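Sortase, SrtB family (Streptococcus pneumoniae PCS8235, PDB 4Y4Q) probably acts as a cysteine transpeptidase in the formation of the type II pilus of Streptococcus pneumoniae. Local coordinates at residues Ile158-Val163 and Ser215-Leu220; Glu121-Ile126 and Asp191-Tyr196; Ala142-Gln147 and Asp151-Gly156. All coordinates share one frame; numbering follows the deposited sequence.

Overall arrangement
All three contacts lie in the sortase domain and reach one curled mixed sheet. Contact 3 closes first along the chain, and its segment 151-156 is followed after one residue by 158-163 of contact 1 on the shared strand 155-160; their centres are about 19 Å apart. The segments of contacts 1 and 2 alternate in sequence, and these contacts touch, with centres about 13 Å apart: strands 124-129 and 218-225 run as parallel neighbours, and L220 N lies 2.8 Å from T125 O. Contacts 2 and 3 stand about 23 Å apart between centres, about 14 Å at nearest atoms. Contact 1 spans the barrel interior, contact 2 seats helix 190-202, and contact 3 lies within the helical connection ahead of strand 155-160.

Contact 1 of 3, residues Ile158-Val163 and Ser215-Leu220; sequences IYYNGV and SDRIIL
Y160 OH takes a sound hydrogen bond from R217 NH1 and a weak one from R217 NH2. The contact spans the curled sheet of the sortase barrel: strands 155-160 and 218-225 are not paired, and strands 163-176 and 231-240 come between them in the sheet. The NH1 bond is the shorter and straighter of the two, with R217 NH1 2.7 Å from Y160 OH and an N-H...O angle of 155°. The phenol oxygen lies close to the guanidinium plane, so it is met at the edge of that group. R217 NH2 reaches the same Y160 OH at 3.1 Å, but its 135° angle makes this a weak bond. A bend at chi3 of R217 turns its head toward the ring, whose plane is 66° from that of the guanidinium. NH1 is also hydrogen-bonded to F120 O, and the F120 ring meets that of Y160, which ties the arginine and the tyrosine to the same loop. Y160 opens a type I' turn that ends at V163, and V163 CG2 lies over one face of its ring, toward the rim. Further along the strand, I158 is fully extended, with CG1 anti to the backbone N, and meets I219 tip to tip, I158 CD1 lying 3.5 Å from I219 CD1.

Contact 2 of 3, residues Glu121-Ile126 and Asp191-Tyr196; sequences EDFNTI and DRQQAY
F123 packs against Q193 of helix 190-202, on the approach to strand 124-129. Its CG is anti to the backbone N, which carries the ring out to the helix. Q193 CG sits over one ring face, 3.8 Å from the F123 centroid and 25° off the normal, a CH-pi contact. The glutamine then runs past the phenylalanine in the opposite direction, its amide stacked at 25° to the ring plane. This run ends with Q193 NE2 3.4 Å from F123 CB; the same NE2 is hydrogen-bonded to I187 O. At the ring edge, F123 CE2 meets Y196 CD2 at 3.8 Å, in the plane of the phenylalanine. Two residues one helical turn apart thus hold the ring, one over a face and one at its rim. N124 follows, its amide plane 54° from the Y196 ring and N124 ND2 3.7 Å from Y196 CZ. That approach is packing: N124 ND2 is hydrogen-bonded to D184 O and OD1 to I187 N, while Y196 OH is hydrogen-bonded to I182 O. The loop before the helix therefore satisfies the buried polar ends on both sides. F123 N-terminal to the strand and N124 within it together seat the helix on the barrel wall; this helix, between strands 163-176 and 218-225, lies in the connection equivalent to the beta6/beta7 loop, as in class B sortases.

Contact 3 of 3, residues Ala142-Gln147 and Asp151-Gly156; sequences AKFADQ and DQHRYG
Q147 and D151 are joined through the backbone, D151 N donating to Q147 O at 2.8 Å. The N-H...O angle of 153° and the four-residue spacing identify an alpha-helical i to i+4 bond at the start of helix 147-152. Their side chains lie on the same exposed flank. D151 CG is anti to its carbonyl carbon (chi1 -68°), which brings the carboxylate back over the preceding turn and places D151 CG 3.1 Å from Q147 O. The bent Q147 side chain approaches from the first turn, Q147 CG lying 3.7 Å from D151 OD2. D146 occupies the N-cap position, its OD2 hydrogen-bonded to F149 N. This helix and the turn before it belong to the connection between strands 124-129 and 155-160 of the sortase barrel, with H153 the first residue to leave the helical conformation. On the buried side, F144 spans the connection to reach that residue. F144 CE2 touches H153 CB at 3.6 Å, and H153 O lies in the plane of the phenylalanine at its edge. The two rings meet obliquely, inclined at 63° with the F144 and H153 centroids 5.6 Å apart. F149, outside the two segments, stacks on H153 and meets F144 edge-to-face, while its carbonyl oxygen is hydrogen-bonded to H153 ND1.

Contact 1 of 3, residues Ile158-Val163 and Ser215-Leu220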
# COMPACT_ATOMS: atom_id res chain seq x y z
N ILE A 158 10.18 -2.99 0.99
CA ILE A 158 9.84 -1.68 1.51
C ILE A 158 10.94 -1.25 2.46
O ILE A 158 11.47 -2.07 3.22
CB ILE A 158 8.45 -1.69 2.18
CG1 ILE A 158 8.09 -0.29 2.70
CG2 ILE A 158 8.38 -2.72 3.30
CD1 ILE A 158 6.72 -0.24 3.34
N TYR A 159 11.33 0.01 2.38
CA TYR A 159 12.32 0.54 3.29
C TYR A 159 11.64 1.59 4.15
O TYR A 159 10.88 2.42 3.64
CB TYR A 159 13.48 1.16 2.51
CG TYR A 159 14.57 1.72 3.39
CD1 TYR A 159 14.46 2.98 3.96
CD2 TYR A 159 15.71 0.97 3.66
CE1 TYR A 159 15.46 3.49 4.78
CE2 TYR A 159 16.72 1.47 4.46
CZ TYR A 159 16.59 2.73 5.01
OH TYR A 159 17.60 3.22 5.81
N TYR A 160 11.89 1.53 5.46
CA TYR A 160 11.34 2.49 6.41
C TYR A 160 12.14 2.45 7.70
O TYR A 160 12.68 1.40 8.07
CB TYR A 160 9.85 2.22 6.68
CG TYR A 160 9.58 0.92 7.41
CD1 TYR A 160 9.60 0.86 8.80
CD2 TYR A 160 9.30 -0.24 6.71
CE1 TYR A 160 9.36 -0.32 9.47
CE2 TYR A 160 9.06 -1.44 7.37
CZ TYR A 160 9.09 -1.47 8.75
OH TYR A 160 8.85 -2.65 9.41
N ASN A 161 12.22 3.59 8.38
CA ASN A 161 12.90 3.70 9.67
C ASN A 161 14.30 3.11 9.69
O ASN A 161 14.74 2.57 10.71
CB ASN A 161 12.05 3.07 10.79
CG ASN A 161 12.40 3.63 12.16
OD1 ASN A 161 12.51 4.85 12.34
ND2 ASN A 161 12.59 2.75 13.13
N GLY A 162 15.01 3.21 8.57
CA GLY A 162 16.38 2.75 8.51
C GLY A 162 16.53 1.27 8.22
O GLY A 162 17.65 0.75 8.21
N VAL A 163 15.40 0.58 7.99
CA VAL A 163 15.44 -0.87 7.75
C VAL A 163 14.73 -1.29 6.46
O VAL A 163 13.79 -0.63 6.01
CB VAL A 163 14.85 -1.67 8.94
CG1 VAL A 163 15.47 -1.19 10.26
CG2 VAL A 163 13.35 -1.54 9.00
N SER A 215 -1.10 -10.63 14.48
CA SER A 215 0.28 -10.39 14.90
C SER A 215 1.17 -9.84 13.76
O SER A 215 2.17 -9.17 14.02
CB SER A 215 0.88 -11.66 15.51
OG SER A 215 0.56 -12.80 14.73
N ASP A 216 0.80 -10.12 12.52
CA ASP A 216 1.54 -9.58 11.37
C ASP A 216 1.19 -8.11 11.13
O ASP A 216 0.38 -7.51 11.85
CB ASP A 216 1.23 -10.37 10.09
CG ASP A 216 1.42 -11.86 10.25
OD1 ASP A 216 2.45 -12.28 10.82
OD2 ASP A 216 0.52 -12.61 9.82
N ARG A 217 1.80 -7.52 10.10
CA ARG A 217 1.50 -6.15 9.71
C ARG A 217 1.23 -6.15 8.22
O ARG A 217 1.93 -6.82 7.46
CB ARG A 217 2.67 -5.23 10.04
CG ARG A 217 2.84 -4.96 11.55
CD ARG A 217 4.13 -4.19 11.77
NE ARG A 217 5.27 -4.94 11.26
CZ ARG A 217 6.33 -4.40 10.65
NH1 ARG A 217 6.39 -3.08 10.47
NH2 ARG A 217 7.32 -5.18 10.23
N ILE A 218 0.21 -5.40 7.81
CA ILE A 218 -0.11 -5.32 6.39
C ILE A 218 -0.18 -3.89 5.88
O ILE A 218 -0.25 -2.91 6.65
CB ILE A 218 -1.42 -6.04 6.08
CG1 ILE A 218 -2.60 -5.27 6.67
CG2 ILE A 218 -1.39 -7.48 6.64
CD1 ILE A 218 -3.88 -6.01 6.41
N ILE A 219 -0.15 -3.77 4.56
CA ILE A 219 -0.20 -2.48 3.90
C ILE A 219 -1.27 -2.51 2.80
O ILE A 219 -1.34 -3.47 2.03
CB ILE A 219 1.14 -2.17 3.25
CG1 ILE A 219 2.22 -1.97 4.31
CG2 ILE A 219 1.05 -0.95 2.38
CD1 ILE A 219 3.60 -1.81 3.72
N LEU A 220 -2.09 -1.47 2.74
CA LEU A 220 -3.05 -1.32 1.66
C LEU A 220 -2.58 -0.20 0.76
O LEU A 220 -2.47 0.96 1.18
CB LEU A 220 -4.46 -1.00 2.17
CG LEU A 220 -5.29 -2.12 2.82
CD1 LEU A 220 -4.75 -2.44 4.21
CD2 LEU A 220 -6.74 -1.71 2.93

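Contact 2 of 3, residues Glu121-Ile126 and Asp191-Tyr196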
# COMPACT_ATOMS: atom_id res chain seq x y z
N GLU A 121 4.22 0.62 12.49
CA GLU A 121 3.96 -0.16 13.68
C GLU A 121 2.52 -0.67 13.75
O GLU A 121 2.23 -1.64 14.47
CB GLU A 121 4.27 0.66 14.93
CG GLU A 121 5.73 1.09 15.01
CD GLU A 121 6.08 1.71 16.35
OE1 GLU A 121 5.28 1.57 17.31
OE2 GLU A 121 7.16 2.34 16.43
N ASP A 122 1.62 -0.01 13.03
CA ASP A 122 0.20 -0.33 13.11
C ASP A 122 -0.07 -1.64 12.39
O ASP A 122 0.72 -2.05 11.53
CB ASP A 122 -0.65 0.77 12.45
CG ASP A 122 -0.64 2.08 13.23
OD1 ASP A 122 -0.32 2.06 14.44
OD2 ASP A 122 -0.98 3.12 12.63
N PHE A 123 -1.19 -2.28 12.74
CA PHE A 123 -1.59 -3.52 12.10
C PHE A 123 -1.85 -3.30 10.62
O PHE A 123 -1.22 -3.95 9.78
CB PHE A 123 -2.85 -4.10 12.77
CG PHE A 123 -3.54 -5.13 11.91
CD1 PHE A 123 -2.97 -6.39 11.72
CD2 PHE A 123 -4.74 -4.83 11.28
CE1 PHE A 123 -3.60 -7.33 10.91
CE2 PHE A 123 -5.37 -5.77 10.48
CZ PHE A 123 -4.80 -7.02 10.28
N ASN A 124 -2.73 -2.37 10.30
CA ASN A 124 -2.99 -2.01 8.91
C ASN A 124 -2.55 -0.59 8.61
O ASN A 124 -2.94 0.35 9.30
CB ASN A 124 -4.48 -2.19 8.58
CG ASN A 124 -5.37 -1.35 9.47
OD1 ASN A 124 -5.15 -1.25 10.68
ND2 ASN A 124 -6.39 -0.74 8.88
N THR A 125 -1.73 -0.44 7.58
CA THR A 125 -1.26 0.88 7.16
C THR A 125 -1.75 1.14 5.74
O THR A 125 -1.53 0.33 4.82
CB THR A 125 0.28 0.95 7.13
OG1 THR A 125 0.81 0.60 8.42
CG2 THR A 125 0.73 2.36 6.76
N ILE A 126 -2.41 2.28 5.55
CA ILE A 126 -3.01 2.58 4.26
C ILE A 126 -2.20 3.67 3.57
O ILE A 126 -1.91 4.72 4.17
CB ILE A 126 -4.48 3.01 4.41
CG1 ILE A 126 -5.26 1.95 5.19
CG2 ILE A 126 -5.12 3.28 3.04
CD1 ILE A 126 -6.71 2.28 5.40
N ASP A 191 -9.15 -9.76 18.06
CA ASP A 191 -10.39 -10.21 17.45
C ASP A 191 -10.93 -9.18 16.45
O ASP A 191 -11.51 -9.53 15.41
CB ASP A 191 -11.44 -10.52 18.52
CG ASP A 191 -11.01 -11.65 19.46
OD1 ASP A 191 -10.23 -11.38 20.40
OD2 ASP A 191 -11.46 -12.80 19.26
N ARG A 192 -10.72 -7.90 16.76
CA ARG A 192 -11.14 -6.82 15.88
C ARG A 192 -10.30 -6.77 14.60
O ARG A 192 -10.83 -6.59 13.50
CB ARG A 192 -11.10 -5.48 16.62
CG ARG A 192 -11.60 -4.29 15.80
CD ARG A 192 -11.55 -2.98 16.59
NE ARG A 192 -12.62 -2.89 17.60
CZ ARG A 192 -12.46 -3.24 18.87
NH1 ARG A 192 -11.29 -3.70 19.28
NH2 ARG A 192 -13.47 -3.13 19.73
N GLN A 193 -8.98 -6.92 14.74
CA GLN A 193 -8.11 -7.03 13.58
C GLN A 193 -8.52 -8.24 12.75
O GLN A 193 -8.58 -8.16 11.52
CB GLN A 193 -6.64 -7.11 14.02
CG GLN A 193 -6.01 -5.76 14.40
CD GLN A 193 -4.84 -5.91 15.37
OE1 GLN A 193 -4.49 -7.02 15.77
NE2 GLN A 193 -4.26 -4.78 15.77
N GLN A 194 -8.85 -9.35 13.41
CA GLN A 194 -9.23 -10.55 12.67
C GLN A 194 -10.50 -10.32 11.84
O GLN A 194 -10.58 -10.75 10.69
CB GLN A 194 -9.43 -11.74 13.60
CG GLN A 194 -9.66 -13.05 12.84
CD GLN A 194 -8.43 -13.48 12.06
OE1 GLN A 194 -7.37 -13.70 12.65
NE2 GLN A 194 -8.56 -13.59 10.74
N ALA A 195 -11.48 -9.62 12.42
CA ALA A 195 -12.70 -9.28 11.70
C ALA A 195 -12.43 -8.36 10.51
O ALA A 195 -13.05 -8.50 9.45
CB ALA A 195 -13.72 -8.65 12.66
N TYR A 196 -11.53 -7.40 10.67
CA TYR A 196 -11.17 -6.53 9.54
C TYR A 196 -10.55 -7.37 8.42
O TYR A 196 -10.85 -7.17 7.25
CB TYR A 196 -10.17 -5.46 9.99
CG TYR A 196 -9.62 -4.58 8.88
CD1 TYR A 196 -10.35 -3.49 8.40
CD2 TYR A 196 -8.35 -4.79 8.35
CE1 TYR A 196 -9.84 -2.66 7.41
CE2 TYR A 196 -7.83 -3.96 7.34
CZ TYR A 196 -8.58 -2.91 6.89
OH TYR A 196 -8.09 -2.08 5.91

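Contact 3 of 3, residues Ala142-Gln147 and Asp151-Gly156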
# COMPACT_ATOMS: atom_id res chain seq x y z
N ALA A 142 -3.71 -0.97 -11.08
CA ALA A 142 -4.90 -1.52 -11.74
C ALA A 142 -4.60 -2.79 -12.53
O ALA A 142 -5.51 -3.56 -12.83
CB ALA A 142 -5.50 -0.48 -12.67
N LYS A 143 -3.33 -3.02 -12.89
CA LYS A 143 -2.99 -4.20 -13.68
C LYS A 143 -3.13 -5.46 -12.85
O LYS A 143 -3.23 -6.56 -13.40
CB LYS A 143 -1.58 -4.12 -14.27
CG LYS A 143 -1.35 -2.95 -15.20
CD LYS A 143 -0.06 -3.13 -15.99
CE LYS A 143 0.29 -1.87 -16.78
NZ LYS A 143 1.58 -2.05 -17.50
N PHE A 144 -3.14 -5.31 -11.53
CA PHE A 144 -3.35 -6.46 -10.65
C PHE A 144 -4.77 -7.02 -10.75
O PHE A 144 -5.07 -8.08 -10.20
CB PHE A 144 -3.00 -6.10 -9.20
CG PHE A 144 -1.51 -6.00 -8.94
CD1 PHE A 144 -0.84 -4.81 -9.16
CD2 PHE A 144 -0.79 -7.10 -8.49
CE1 PHE A 144 0.55 -4.72 -8.94
CE2 PHE A 144 0.59 -7.01 -8.26
CZ PHE A 144 1.26 -5.83 -8.48
N ALA A 145 -5.65 -6.32 -11.46
CA ALA A 145 -6.99 -6.86 -11.71
C ALA A 145 -6.94 -8.02 -12.70
O ALA A 145 -7.90 -8.80 -12.80
CB ALA A 145 -7.93 -5.77 -12.20
N ASP A 146 -5.84 -8.15 -13.43
CA ASP A 146 -5.64 -9.27 -14.36
C ASP A 146 -5.06 -10.49 -13.64
O ASP A 146 -4.07 -10.38 -12.90
CB ASP A 146 -4.74 -8.85 -15.52
CG ASP A 146 -4.53 -9.97 -16.53
OD1 ASP A 146 -5.51 -10.33 -17.23
OD2 ASP A 146 -3.40 -10.48 -16.63
N GLN A 147 -5.68 -11.65 -13.84
CA GLN A 147 -5.31 -12.88 -13.15
C GLN A 147 -3.81 -13.17 -13.28
O GLN A 147 -3.11 -13.37 -12.29
CB GLN A 147 -6.12 -14.06 -13.70
CG GLN A 147 -5.96 -15.39 -12.93
CD GLN A 147 -6.46 -15.31 -11.49
OE1 GLN A 147 -5.68 -15.15 -10.55
NE2 GLN A 147 -7.78 -15.40 -11.32
N ASP A 151 -0.92 -13.15 -10.53
CA ASP A 151 -0.25 -14.39 -10.15
C ASP A 151 1.26 -14.22 -10.19
O ASP A 151 1.98 -14.84 -9.41
CB ASP A 151 -0.66 -15.54 -11.08
CG ASP A 151 -2.12 -15.96 -10.88
OD1 ASP A 151 -2.71 -15.64 -9.82
OD2 ASP A 151 -2.69 -16.61 -11.79
N GLN A 152 1.74 -13.37 -11.09
CA GLN A 152 3.17 -13.30 -11.37
C GLN A 152 3.94 -12.21 -10.63
O GLN A 152 5.17 -12.20 -10.67
CB GLN A 152 3.40 -13.21 -12.88
CG GLN A 152 2.81 -14.38 -13.66
CD GLN A 152 3.70 -14.84 -14.80
OE1 GLN A 152 4.23 -14.03 -15.56
NE2 GLN A 152 3.88 -16.16 -14.92
N HIS A 153 3.21 -11.24 -10.10
CA HIS A 153 3.81 -10.24 -9.26
C HIS A 153 3.35 -10.63 -7.88
O HIS A 153 2.19 -10.43 -7.52
CB HIS A 153 3.31 -8.85 -9.62
CG HIS A 153 3.59 -8.45 -11.03
ND1 HIS A 153 2.74 -8.76 -12.07
CD2 HIS A 153 4.62 -7.77 -11.58
CE1 HIS A 153 3.23 -8.29 -13.20
NE2 HIS A 153 4.38 -7.69 -12.93
N ARG A 154 4.26 -11.18 -7.10
CA ARG A 154 3.94 -11.52 -5.73
C ARG A 154 4.78 -10.74 -4.72
O ARG A 154 4.30 -10.40 -3.65
CB ARG A 154 4.14 -13.03 -5.53
CG ARG A 154 3.89 -13.54 -4.12
CD ARG A 154 3.78 -15.05 -4.14
NE ARG A 154 3.87 -15.67 -2.82
CZ ARG A 154 3.64 -16.97 -2.60
NH1 ARG A 154 3.28 -17.75 -3.61
NH2 ARG A 154 3.76 -17.47 -1.38
N TYR A 155 6.03 -10.46 -5.06
CA TYR A 155 6.97 -9.93 -4.08
C TYR A 155 7.42 -8.50 -4.36
O TYR A 155 7.32 -7.99 -5.49
CB TYR A 155 8.20 -10.85 -3.95
CG TYR A 155 7.89 -12.28 -3.55
CD1 TYR A 155 7.62 -12.62 -2.23
CD2 TYR A 155 7.88 -13.30 -4.50
CE1 TYR A 155 7.35 -13.94 -1.87
CE2 TYR A 155 7.61 -14.61 -4.15
CZ TYR A 155 7.33 -14.92 -2.83
OH TYR A 155 7.07 -16.23 -2.49
N GLY A 156 7.92 -7.87 -3.30
CA GLY A 156 8.44 -6.52 -3.37
C GLY A 156 9.24 -6.25 -2.12
O GLY A 156 9.52 -7.17 -1.34